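Local coordinates for protein endo-beta-1,4-xylanase Xyn10C (Pseudomonas cellulosa, PDB 1GNY) that binds xylan and xylooligosaccharides through its family 15 carbohydrate-binding module, the part described here, while a separate C-terminal domain cleaves internal linkages of the xylan backbone, at residues Glu73-Phe79 and Trp91-Ser97; Ala67-Ala71 and Ser97-Ala102; Val42-Ile48 and Val126-Ala132; Leu54-Ala60 and Leu108-Glu114. The contacts are given in a common frame with arbitrary orientation. Residue numbers count along the deposited sequence, not the author numbering.

The four contacts illustrate how a beta-sandwich grades from core to surface. Contact 3 is the most buried, a regular antiparallel strand pair in the sheet that carries the sugar site. Contact 4 pairs strands of the opposing sheet and runs out into a solvated acidic loop; Val126, Val128 and Ile130 of contact 3 pack against its Leu54, Ile59 and Leu108. Contact 1 shares the sheet of contact 3 through strand 75-82, but its partner is irregular, and the Cys93-Cys110 disulfide ties it to contact 4. Contact 2, farthest from the centre, shares Ser97 with contact 1 and replaces strand pairing with lysine-to-carbonyl hydrogen bonds, beside a sodium ion bound by Ala102.

Contact 1. Residues Glu73-Phe79 and Trp91-Ser97; sequences EANLQIF and WDCLAGS. With XYP (beta-D-xylopyranose), chain B; XYP (beta-D-xylopyranose), chain C.
Residues 75-79 are extended strand; taken end to end, segments 73-79 and 91-97 run roughly antiparallel, 156° apart, the latter being irregular. A single antiparallel hydrogen-bonded bridge fixes the register: Leu76 N donates to Ala95 O (2.9 Å) and Ala95 N to Leu76 O (2.8 Å), with Asn75 CA 4.6 Å from Gly96 CA and Gln77 CA 4.7 Å from Leu94 CA. Glu73, with positive phi, leaves the preceding helix. At that end Asn75, chi1 m, imitates a backbone acceptor, its OD1 accepting from Ser97 N at 3.0 Å; water 1 lies 2.7 Å from both Ala74 O and Ser97 OG. Beyond the bridge the chains separate around water 2, which donates to Ile78 O (2.7 Å) and accepts from Gln77 NE2 (3.2 Å) and Cys93 N (3.1 Å). Gln77 is extended (chi1 and chi2 t), with CG 3.3 Å from Cys93 O and its OE1 bonded to Gln131. Cys93, chi1 m, places CB 3.5 Å from Ile78 O and forms a disulfide with Cys110. Phe79 (chi1 p) and Trp91 (chi1 m) have rings nearly parallel (9°) but slid apart, centroids of the Phe79 ring and the Trp91 six-membered ring 5.9 Å apart, Phe79 CD2 to Trp91 CZ3 4.0 Å. One face of Trp91 receives a xylose of chain B, CG to C5 3.6 Å, while CH2 lies 3.5 Å from O5 of the chain C xylose: an aromatic sugar-binding platform, characteristic of carbohydrate-binding modules.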
# COMPACT_ATOMS: atom_id res chain seq x y z
N GLU A 73 15.89 7.19 -6.66
CA GLU A 73 15.04 7.31 -7.84
C GLU A 73 14.00 6.21 -8.00
O GLU A 73 13.44 6.03 -9.07
CB GLU A 73 15.86 7.52 -9.12
CG GLU A 73 16.53 8.88 -9.14
CD GLU A 73 17.20 9.14 -10.50
OE1 GLU A 73 18.27 8.57 -10.73
OE2 GLU A 73 16.61 9.87 -11.34
N ALA A 74 13.73 5.48 -6.93
CA ALA A 74 12.72 4.41 -6.96
C ALA A 74 11.30 4.97 -6.93
O ALA A 74 11.06 6.09 -6.49
CB ALA A 74 12.92 3.43 -5.81
N ASN A 75 10.35 4.18 -7.42
CA ASN A 75 8.95 4.56 -7.45
C ASN A 75 8.18 3.90 -6.30
O ASN A 75 8.74 3.00 -5.65
CB ASN A 75 8.29 4.13 -8.76
CG ASN A 75 8.98 4.69 -10.00
OD1 ASN A 75 9.47 5.84 -10.02
ND2 ASN A 75 9.09 3.85 -11.03
N LEU A 76 6.97 4.37 -6.05
CA LEU A 76 6.10 3.77 -4.99
C LEU A 76 4.82 3.27 -5.62
O LEU A 76 4.10 4.04 -6.34
CB LEU A 76 5.78 4.76 -3.88
CG LEU A 76 6.87 5.04 -2.85
CD1 LEU A 76 6.43 6.18 -1.93
CD2 LEU A 76 7.26 3.79 -2.07
N GLN A 77 4.48 2.04 -5.29
CA GLN A 77 3.28 1.39 -5.80
C GLN A 77 2.35 0.93 -4.69
O GLN A 77 2.71 0.03 -3.93
CB GLN A 77 3.63 0.17 -6.66
CG GLN A 77 2.41 -0.62 -7.16
CD GLN A 77 2.76 -1.78 -8.07
OE1 GLN A 77 3.85 -2.37 -7.99
NE2 GLN A 77 1.83 -2.12 -8.94
N ILE A 78 1.20 1.57 -4.58
CA ILE A 78 0.08 1.08 -3.74
C ILE A 78 -0.50 -0.09 -4.55
O ILE A 78 -0.73 0.05 -5.74
CB ILE A 78 -0.99 2.16 -3.45
CG1 ILE A 78 -0.42 3.28 -2.57
CG2 ILE A 78 -2.24 1.54 -2.81
CD1 ILE A 78 -1.28 4.51 -2.50
N PHE A 79 -0.85 -1.19 -3.90
CA PHE A 79 -1.43 -2.35 -4.57
C PHE A 79 -2.41 -3.09 -3.66
O PHE A 79 -2.42 -2.86 -2.47
CB PHE A 79 -0.32 -3.31 -5.05
CG PHE A 79 0.49 -3.93 -3.94
CD1 PHE A 79 1.48 -3.22 -3.27
CD2 PHE A 79 0.22 -5.23 -3.52
CE1 PHE A 79 2.22 -3.79 -2.23
CE2 PHE A 79 0.92 -5.79 -2.48
CZ PHE A 79 1.94 -5.08 -1.83
N TRP A 91 -2.83 -3.72 -9.99
CA TRP A 91 -1.42 -3.46 -10.28
C TRP A 91 -1.17 -2.17 -11.10
O TRP A 91 -0.05 -1.91 -11.52
CB TRP A 91 -0.91 -4.67 -11.11
CG TRP A 91 -1.15 -5.98 -10.39
CD1 TRP A 91 -2.01 -6.99 -10.74
CD2 TRP A 91 -0.53 -6.39 -9.18
NE1 TRP A 91 -1.94 -8.00 -9.82
CE2 TRP A 91 -1.03 -7.67 -8.85
CE3 TRP A 91 0.46 -5.82 -8.36
CZ2 TRP A 91 -0.61 -8.37 -7.72
CZ3 TRP A 91 0.88 -6.52 -7.24
CH2 TRP A 91 0.33 -7.77 -6.93
N ASP A 92 -2.19 -1.36 -11.29
CA ASP A 92 -2.07 -0.17 -12.19
C ASP A 92 -1.80 1.20 -11.51
O ASP A 92 -1.78 2.24 -12.20
CB ASP A 92 -3.30 -0.07 -13.11
CG ASP A 92 -3.47 -1.29 -14.03
OD1 ASP A 92 -2.47 -1.93 -14.44
OD2 ASP A 92 -4.61 -1.69 -14.38
N CYS A 93 -1.56 1.19 -10.21
CA CYS A 93 -1.28 2.42 -9.47
C CYS A 93 0.22 2.60 -9.36
O CYS A 93 0.95 1.63 -9.15
CB CYS A 93 -1.91 2.37 -8.09
SG CYS A 93 -3.72 2.26 -8.13
N LEU A 94 0.69 3.83 -9.54
CA LEU A 94 2.11 4.14 -9.39
C LEU A 94 2.33 5.61 -9.14
O LEU A 94 1.64 6.45 -9.73
CB LEU A 94 2.90 3.73 -10.64
CG LEU A 94 4.43 3.78 -10.48
CD1 LEU A 94 4.89 2.69 -9.54
CD2 LEU A 94 5.07 3.64 -11.83
N ALA A 95 3.26 5.89 -8.24
CA ALA A 95 3.74 7.23 -7.95
C ALA A 95 5.20 7.23 -8.34
O ALA A 95 6.04 6.59 -7.72
CB ALA A 95 3.59 7.56 -6.47
N GLY A 96 5.54 7.96 -9.39
CA GLY A 96 6.92 7.95 -9.77
C GLY A 96 7.81 8.89 -8.97
O GLY A 96 7.33 9.85 -8.41
N SER A 97 9.09 8.57 -8.93
CA SER A 97 10.12 9.30 -8.16
C SER A 97 10.05 10.82 -8.36
O SER A 97 10.15 11.61 -7.40
CB SER A 97 11.53 8.79 -8.46
OG SER A 97 12.49 9.46 -7.62
C1 XYP B . 2.81 -8.83 -10.40
C2 XYP B . 3.91 -8.16 -11.19
C3 XYP B . 3.35 -7.07 -12.08
C4 XYP B . 2.17 -7.60 -12.86
C5 XYP B . 1.20 -8.23 -11.88
O2 XYP B . 4.89 -7.61 -10.33
O3 XYP B . 4.33 -6.58 -12.97
O4 XYP B . 1.60 -6.48 -13.48
O5 XYP B . 1.82 -9.30 -11.18
C1 XYP C . 2.99 -11.35 -5.91
C2 XYP C . 2.25 -12.15 -6.96
C3 XYP C . 2.80 -11.77 -8.32
C4 XYP C . 2.70 -10.27 -8.53
C5 XYP C . 3.36 -9.59 -7.36
O2 XYP C . 2.45 -13.55 -6.75
O3 XYP C . 2.03 -12.35 -9.36
O4 XYP C . 3.38 -9.93 -9.74
O5 XYP C . 2.82 -10.03 -6.11
O HOH W 1 12.43 8.14 -5.30
O HOH W 2 -1.11 -1.07 -8.20

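Contact 2. Residues Ala67-Ala71 and Ser97-Ala102; sequences AEFKA and SSELTA. With NA (sodium ion), chain D.
The direct hydrogen bonds here all come from one lysine, reaching from a short helix into a loop. Residues 67-71 are helical, with Ala71 N to Ala67 O at 2.9 Å; residues 97-99 form a 3-10 turn closed by Leu100 N to Ser97 O at 3.0 Å, after which Leu100 and Thr101 are extended. Lys70 points its CB toward the loop and, with chi1 t, chi2 p, chi3 and chi4 t, delivers NZ to Ser97 O and Leu100 O, 2.8 Å from each. Its ammonium group thus ties together the two ends of the turn. Water 3 accepts from Lys70 NZ (2.9 Å) and lies 2.7 Å from Ser97 OG, while water 1, also 2.7 Å from Ser97 OG, lies 3.0 Å from Phe69 O. The arrangement joins helix 67-72, which connects strands 58-65 and 75-82 of the two sheets of the beta-sandwich, to the loop preceding strand 106-111. Apolar packing is modest: the edge of the Phe69 ring (chi1 t) meets Leu100, Phe69 CE1 to Leu100 CD1 3.9 Å, and both side chains also touch Leu76. Small side chains allow close approach at the helix start, where Ala67 CA and Ala102 CA are 5.2 Å apart and Ala102 CB is 3.7 Å from Ala67 N. Sodium ties the loop, through Ala102 O (2.4 Å), to Asn64 and Val65 at the end of strand 58-65, with water 4 at 1.9 Å and water 5 at 2.8 Å from the ion.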
# COMPACT_ATOMS: atom_id res chain seq x y z
N ALA A 67 15.18 10.87 2.62
CA ALA A 67 16.09 11.49 1.63
C ALA A 67 16.82 10.44 0.77
O ALA A 67 16.95 10.59 -0.45
CB ALA A 67 17.10 12.39 2.36
N GLU A 68 17.28 9.37 1.41
CA GLU A 68 17.93 8.28 0.68
C GLU A 68 16.98 7.61 -0.32
O GLU A 68 17.41 7.20 -1.41
CB GLU A 68 18.50 7.23 1.65
CG GLU A 68 19.80 7.64 2.31
CD GLU A 68 20.25 6.65 3.40
OE1 GLU A 68 19.42 5.87 3.91
OE2 GLU A 68 21.45 6.65 3.74
N PHE A 69 15.70 7.48 0.04
CA PHE A 69 14.72 6.90 -0.90
C PHE A 69 14.56 7.84 -2.11
O PHE A 69 14.54 7.39 -3.25
CB PHE A 69 13.36 6.60 -0.26
CG PHE A 69 12.41 5.85 -1.18
CD1 PHE A 69 11.64 6.51 -2.16
CD2 PHE A 69 12.31 4.48 -1.11
CE1 PHE A 69 10.81 5.78 -3.01
CE2 PHE A 69 11.49 3.77 -1.97
CZ PHE A 69 10.76 4.43 -2.92
N LYS A 70 14.37 9.12 -1.83
CA LYS A 70 14.24 10.08 -2.95
C LYS A 70 15.50 10.04 -3.86
O LYS A 70 15.37 10.01 -5.11
CB LYS A 70 13.96 11.49 -2.43
CG LYS A 70 14.00 12.61 -3.50
CD LYS A 70 12.93 12.48 -4.53
CE LYS A 70 12.97 13.69 -5.49
NZ LYS A 70 11.94 13.60 -6.60
N ALA A 71 16.68 9.98 -3.25
CA ALA A 71 17.96 9.92 -4.01
C ALA A 71 18.11 8.66 -4.89
O ALA A 71 18.72 8.70 -5.98
CB ALA A 71 19.18 10.05 -3.09
N SER A 97 9.09 8.57 -8.93
CA SER A 97 10.12 9.30 -8.16
C SER A 97 10.05 10.82 -8.36
O SER A 97 10.15 11.61 -7.40
CB SER A 97 11.53 8.79 -8.46
OG SER A 97 12.49 9.46 -7.62
N SER A 98 9.82 11.21 -9.61
CA SER A 98 9.69 12.65 -9.98
C SER A 98 8.58 13.41 -9.24
O SER A 98 8.68 14.62 -9.00
CB SER A 98 9.53 12.81 -11.50
OG SER A 98 8.36 12.19 -11.97
N GLU A 99 7.56 12.68 -8.79
CA GLU A 99 6.45 13.26 -8.08
C GLU A 99 6.59 13.14 -6.57
O GLU A 99 5.73 13.61 -5.82
CB GLU A 99 5.16 12.63 -8.57
CG GLU A 99 5.12 12.52 -10.10
CD GLU A 99 5.25 13.85 -10.82
OE1 GLU A 99 4.33 14.69 -10.67
OE2 GLU A 99 6.26 14.08 -11.52
N LEU A 100 7.64 12.49 -6.11
CA LEU A 100 7.90 12.39 -4.66
C LEU A 100 8.89 13.45 -4.19
O LEU A 100 9.67 14.03 -4.96
CB LEU A 100 8.43 11.01 -4.34
CG LEU A 100 7.62 9.78 -4.84
CD1 LEU A 100 8.43 8.49 -4.60
CD2 LEU A 100 6.28 9.74 -4.17
N THR A 101 8.90 13.64 -2.87
CA THR A 101 9.84 14.52 -2.18
C THR A 101 10.07 13.97 -0.78
O THR A 101 9.18 13.32 -0.19
CB THR A 101 9.31 15.97 -2.07
OG1 THR A 101 10.28 16.80 -1.39
CG2 THR A 101 8.06 16.06 -1.23
N ALA A 102 11.25 14.24 -0.26
CA ALA A 102 11.55 13.92 1.13
C ALA A 102 11.27 15.12 2.06
O ALA A 102 11.40 14.99 3.30
CB ALA A 102 12.99 13.51 1.27
NA NA D . 11.03 13.00 4.60
O HOH W 1 12.43 8.14 -5.30
O HOH W 3 13.44 11.86 -8.29
O HOH W 4 12.64 12.96 5.69
O HOH W 5 9.87 15.30 5.63

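Contact 3. Residues Val42-Ile48 and Val126-Ala132; sequences VGAVFDI and VQVGIQA. With XYP (beta-D-xylopyranose), chain E.
Nearly every inward-facing backbone group between strands 42-48 and 126-132 finds its partner across the pair, a textbook antiparallel ladder with axes 4.6 Å apart and N-to-C directions at 154°. Hydrogen-bonded pairs are Ala44-Ile130 (N to O 3.0 Å both ways), Phe46-Val128 (N to O 2.9 Å both ways) and Ile48-Val126 (Ile48 N to Val126 O 2.8 Å, Val126 N to Ile48 O 3.1 Å); Ala132 N donates to Val42 O at 2.9 Å. They alternate with non-hydrogen-bonded Gly43-Gln131, Val45-Gly129 and Asp47-Gln127. The glycines permit close approach: Gly43 CA lies 3.8 Å from Gln131 CA, and Gly129 CA 3.1 Å from Ala44 O in a CA-H...O contact. The polar ends on the Asp47-Gln127-Gln131 face are also satisfied. Gln127, extended at chi1 and chi2 (both t), donates NE2 to O2 of the chain E xylose at 3.0 Å and to Gln81, while its OE1 accepts from Arg14. Asp47 forms salt bridges with Arg14 and Lys83; Gln131 bonds to Ser18 and Gln77. On the reverse face Phe46, chi1 p, receives Val128 CB over its ring in a CH-pi contact, CZ to CB 3.6 Å. Strands 14-17 and 75-82 flank this central pair in the five-stranded sugar-binding sheet, and the side chains of Phe46, Ile48 and Ile130 pack against strand 139-149 of the other sheet in the sandwich.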
# COMPACT_ATOMS: atom_id res chain seq x y z
N VAL A 42 9.89 -4.76 -2.18
CA VAL A 42 9.87 -4.76 -0.71
C VAL A 42 8.83 -3.71 -0.30
O VAL A 42 8.85 -2.58 -0.82
CB VAL A 42 11.26 -4.52 -0.08
CG1 VAL A 42 11.19 -4.39 1.44
CG2 VAL A 42 12.21 -5.67 -0.50
N GLY A 43 7.96 -4.07 0.62
CA GLY A 43 6.91 -3.17 1.08
C GLY A 43 6.36 -3.49 2.45
O GLY A 43 6.95 -4.24 3.23
N ALA A 44 5.17 -2.93 2.70
CA ALA A 44 4.41 -3.10 3.94
C ALA A 44 2.95 -3.30 3.60
O ALA A 44 2.44 -2.60 2.74
CB ALA A 44 4.57 -1.91 4.80
N VAL A 45 2.32 -4.26 4.28
CA VAL A 45 0.93 -4.66 4.01
C VAL A 45 0.09 -4.91 5.26
O VAL A 45 0.65 -5.12 6.35
CB VAL A 45 0.88 -5.97 3.15
CG1 VAL A 45 1.50 -5.78 1.73
CG2 VAL A 45 1.48 -7.13 3.85
N PHE A 46 -1.23 -4.92 5.06
CA PHE A 46 -2.21 -5.27 6.07
C PHE A 46 -3.34 -5.96 5.33
O PHE A 46 -3.42 -5.93 4.10
CB PHE A 46 -2.72 -4.03 6.83
CG PHE A 46 -3.42 -3.04 5.94
CD1 PHE A 46 -2.70 -2.09 5.24
CD2 PHE A 46 -4.81 -3.11 5.75
CE1 PHE A 46 -3.33 -1.20 4.38
CE2 PHE A 46 -5.44 -2.22 4.89
CZ PHE A 46 -4.70 -1.29 4.19
N ASP A 47 -4.26 -6.54 6.10
CA ASP A 47 -5.40 -7.21 5.49
C ASP A 47 -6.72 -6.51 5.74
O ASP A 47 -6.99 -6.02 6.84
CB ASP A 47 -5.57 -8.62 6.04
CG ASP A 47 -4.40 -9.49 5.77
OD1 ASP A 47 -3.77 -9.37 4.69
OD2 ASP A 47 -4.07 -10.35 6.60
N ILE A 48 -7.54 -6.45 4.71
CA ILE A 48 -8.94 -6.08 4.84
C ILE A 48 -9.66 -7.42 5.00
O ILE A 48 -9.62 -8.30 4.13
CB ILE A 48 -9.47 -5.29 3.64
CG1 ILE A 48 -8.84 -3.89 3.58
CG2 ILE A 48 -11.03 -5.16 3.68
CD1 ILE A 48 -9.12 -2.95 4.79
N VAL A 126 -8.32 -9.62 1.65
CA VAL A 126 -7.59 -8.86 0.62
C VAL A 126 -6.38 -8.22 1.30
O VAL A 126 -6.53 -7.46 2.27
CB VAL A 126 -8.48 -7.83 -0.04
CG1 VAL A 126 -7.70 -6.90 -0.98
CG2 VAL A 126 -9.55 -8.54 -0.84
N GLN A 127 -5.21 -8.50 0.73
CA GLN A 127 -3.95 -7.91 1.19
C GLN A 127 -3.72 -6.61 0.47
O GLN A 127 -3.74 -6.60 -0.76
CB GLN A 127 -2.77 -8.84 0.94
CG GLN A 127 -1.41 -8.34 1.42
CD GLN A 127 -0.35 -9.42 1.31
OE1 GLN A 127 -0.13 -10.17 2.27
NE2 GLN A 127 0.33 -9.48 0.16
N VAL A 128 -3.52 -5.54 1.23
CA VAL A 128 -3.34 -4.19 0.69
C VAL A 128 -2.02 -3.63 1.21
O VAL A 128 -1.66 -3.85 2.37
CB VAL A 128 -4.51 -3.24 1.12
CG1 VAL A 128 -4.31 -1.82 0.53
CG2 VAL A 128 -5.85 -3.81 0.72
N GLY A 129 -1.29 -2.90 0.39
CA GLY A 129 -0.07 -2.28 0.88
C GLY A 129 0.59 -1.32 -0.07
O GLY A 129 -0.08 -0.87 -1.02
N ILE A 130 1.84 -1.00 0.24
CA ILE A 130 2.68 -0.11 -0.60
C ILE A 130 4.07 -0.71 -0.68
O ILE A 130 4.58 -1.23 0.31
CB ILE A 130 2.67 1.36 -0.06
CG1 ILE A 130 3.28 2.32 -1.10
CG2 ILE A 130 3.29 1.45 1.32
CD1 ILE A 130 3.12 3.82 -0.70
N GLN A 131 4.68 -0.64 -1.85
CA GLN A 131 6.00 -1.25 -2.08
C GLN A 131 6.89 -0.37 -2.95
O GLN A 131 6.37 0.43 -3.77
CB GLN A 131 5.88 -2.66 -2.69
CG GLN A 131 5.21 -2.68 -4.09
CD GLN A 131 5.05 -4.10 -4.65
OE1 GLN A 131 5.36 -5.07 -3.95
NE2 GLN A 131 4.58 -4.21 -5.92
N ALA A 132 8.18 -0.53 -2.78
CA ALA A 132 9.16 0.19 -3.59
C ALA A 132 9.35 -0.55 -4.91
O ALA A 132 9.30 -1.78 -4.97
CB ALA A 132 10.47 0.27 -2.85
C1 XYP E . 3.65 -13.29 -1.08
C2 XYP E . 3.45 -11.79 -1.06
C3 XYP E . 2.70 -11.33 -2.30
C4 XYP E . 3.31 -11.94 -3.56
C5 XYP E . 3.45 -13.43 -3.36
O2 XYP E . 2.68 -11.41 0.09
O3 XYP E . 2.72 -9.91 -2.39
O4 XYP E . 2.43 -11.69 -4.64
O5 XYP E . 4.23 -13.73 -2.22

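Contact 4. Residues Leu54-Ala60 and Leu108-Glu114; sequences LEDAVIA and LTCTIDE
Ile59 and Ile112 form the apolar centre, meeting CD1 to CD1 at 3.8 Å with both side chains in chi1 m, chi2 t. Leu54 CB approaches Ile112 CD1 at 4.1 Å, and Ile59 CB lies 4.3 Å from Cys110 CB. Ile59 and Cys110 come from strands 58-60 and 108-111, antiparallel at 164° with axes 4.6 Å apart, while Leu54 and Ile112 lie just beyond them. Ile59-Cys110 is the hydrogen-bonded pair, Ile59 N to Cys110 O and Cys110 N to Ile59 O both 2.8 Å; Val58-Thr111 and Ala60-Thr109 are non-hydrogen-bonded pairs whose side chains occupy the opposite face. Ile112 N to Ala57 O (2.9 Å) continues the pairing past the strand end. There a type II turn, Leu54-Ala57, is closed by Ala57 N to Leu54 O at 3.0 Å, with Asp56 at positive phi, and Asp56 N donates to Ile112 O at 2.7 Å. At the outer edge Glu55, folded by chi1 and chi2 m, accepts Glu114 N at OE1 (2.9 Å), while its OE2 accepts from Phe119. Acidic groups crowd here: Asp56 OD1 is 4.0 Å from Asp113 OD1. Water 6 sits between two carboxylates, 2.6 Å from Glu55 OE1 and 2.7 Å from Asp113 OD1; water 7 donates to Asp56 OD1 (2.7 Å) and weakly to Asp113 OD1. The Cys110-Cys93 disulfide joins this pair to the loop following strand 85-90, and Ile59 packs on Ile78 and Val128, the facing-sheet core of a beta-sandwich.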
# COMPACT_ATOMS: atom_id res chain seq x y z
N LEU A 54 -14.78 -4.03 -2.78
CA LEU A 54 -13.69 -3.07 -3.04
C LEU A 54 -13.60 -2.51 -4.46
O LEU A 54 -12.79 -1.61 -4.71
CB LEU A 54 -12.34 -3.68 -2.60
CG LEU A 54 -12.06 -3.61 -1.12
CD1 LEU A 54 -10.89 -4.57 -0.76
CD2 LEU A 54 -11.78 -2.19 -0.61
N GLU A 55 -14.44 -2.98 -5.38
CA GLU A 55 -14.40 -2.41 -6.74
C GLU A 55 -14.83 -0.95 -6.68
O GLU A 55 -15.80 -0.61 -5.99
CB GLU A 55 -15.27 -3.21 -7.70
CG GLU A 55 -14.72 -4.58 -8.04
CD GLU A 55 -13.42 -4.53 -8.86
OE1 GLU A 55 -13.18 -3.48 -9.53
OE2 GLU A 55 -12.66 -5.51 -8.82
N ASP A 56 -14.08 -0.08 -7.37
CA ASP A 56 -14.30 1.39 -7.39
C ASP A 56 -13.97 2.08 -6.04
O ASP A 56 -14.24 3.26 -5.85
CB ASP A 56 -15.71 1.75 -7.90
CG ASP A 56 -15.96 1.26 -9.32
OD1 ASP A 56 -15.09 1.41 -10.19
OD2 ASP A 56 -16.99 0.68 -9.66
N ALA A 57 -13.30 1.36 -5.13
CA ALA A 57 -12.86 1.95 -3.87
C ALA A 57 -11.60 2.79 -4.11
O ALA A 57 -10.83 2.51 -5.03
CB ALA A 57 -12.55 0.87 -2.83
N VAL A 58 -11.42 3.81 -3.30
CA VAL A 58 -10.23 4.69 -3.34
C VAL A 58 -9.40 4.51 -2.08
O VAL A 58 -9.90 4.75 -0.98
CB VAL A 58 -10.60 6.16 -3.51
CG1 VAL A 58 -9.37 7.03 -3.56
CG2 VAL A 58 -11.43 6.32 -4.78
N ILE A 59 -8.15 4.10 -2.25
CA ILE A 59 -7.18 3.98 -1.15
C ILE A 59 -6.37 5.28 -1.11
O ILE A 59 -5.80 5.69 -2.14
CB ILE A 59 -6.22 2.78 -1.39
CG1 ILE A 59 -7.01 1.48 -1.57
CG2 ILE A 59 -5.21 2.64 -0.26
CD1 ILE A 59 -6.20 0.38 -2.20
N ALA A 60 -6.33 5.92 0.05
CA ALA A 60 -5.51 7.13 0.22
C ALA A 60 -4.52 6.89 1.35
O ALA A 60 -4.93 6.56 2.47
CB ALA A 60 -6.37 8.33 0.51
N LEU A 108 -0.82 9.87 -1.29
CA LEU A 108 -0.85 9.05 -2.50
C LEU A 108 -2.17 8.29 -2.55
O LEU A 108 -2.66 7.81 -1.55
CB LEU A 108 0.30 8.05 -2.50
CG LEU A 108 1.70 8.67 -2.40
CD1 LEU A 108 2.75 7.59 -2.40
CD2 LEU A 108 1.97 9.66 -3.52
N THR A 109 -2.75 8.22 -3.75
CA THR A 109 -4.04 7.57 -3.92
C THR A 109 -4.03 6.49 -5.00
O THR A 109 -3.20 6.51 -5.94
CB THR A 109 -5.20 8.56 -4.15
OG1 THR A 109 -5.07 9.14 -5.46
CG2 THR A 109 -5.19 9.72 -3.20
N CYS A 110 -4.97 5.56 -4.86
CA CYS A 110 -5.08 4.43 -5.76
C CYS A 110 -6.52 4.00 -5.86
O CYS A 110 -7.14 3.71 -4.84
CB CYS A 110 -4.26 3.24 -5.24
SG CYS A 110 -4.34 1.77 -6.27
N THR A 111 -7.06 4.00 -7.07
CA THR A 111 -8.44 3.52 -7.30
C THR A 111 -8.42 2.05 -7.75
O THR A 111 -7.74 1.69 -8.72
CB THR A 111 -9.18 4.35 -8.35
OG1 THR A 111 -9.35 5.69 -7.88
CG2 THR A 111 -10.59 3.88 -8.55
N ILE A 112 -9.17 1.21 -7.05
CA ILE A 112 -9.31 -0.20 -7.43
C ILE A 112 -10.40 -0.29 -8.51
O ILE A 112 -11.53 0.11 -8.29
CB ILE A 112 -9.70 -1.09 -6.21
CG1 ILE A 112 -8.58 -1.10 -5.16
CG2 ILE A 112 -10.05 -2.51 -6.68
CD1 ILE A 112 -8.97 -1.74 -3.77
N ASP A 113 -10.04 -0.81 -9.67
CA ASP A 113 -10.97 -0.95 -10.79
C ASP A 113 -10.51 -2.08 -11.74
O ASP A 113 -9.68 -1.86 -12.63
CB ASP A 113 -11.07 0.38 -11.55
CG ASP A 113 -12.07 0.34 -12.71
OD1 ASP A 113 -12.89 -0.60 -12.82
OD2 ASP A 113 -12.08 1.24 -13.58
N GLU A 114 -11.05 -3.28 -11.51
CA GLU A 114 -10.77 -4.46 -12.34
C GLU A 114 -11.99 -4.79 -13.20
O GLU A 114 -13.13 -4.78 -12.75
CB GLU A 114 -10.36 -5.66 -11.49
CG GLU A 114 -8.99 -5.49 -10.81
CD GLU A 114 -7.84 -5.54 -11.82
OE1 GLU A 114 -7.56 -6.63 -12.36
OE2 GLU A 114 -7.24 -4.48 -12.07
O HOH W 6 -14.54 -2.25 -11.39
O HOH W 7 -15.73 1.33 -12.79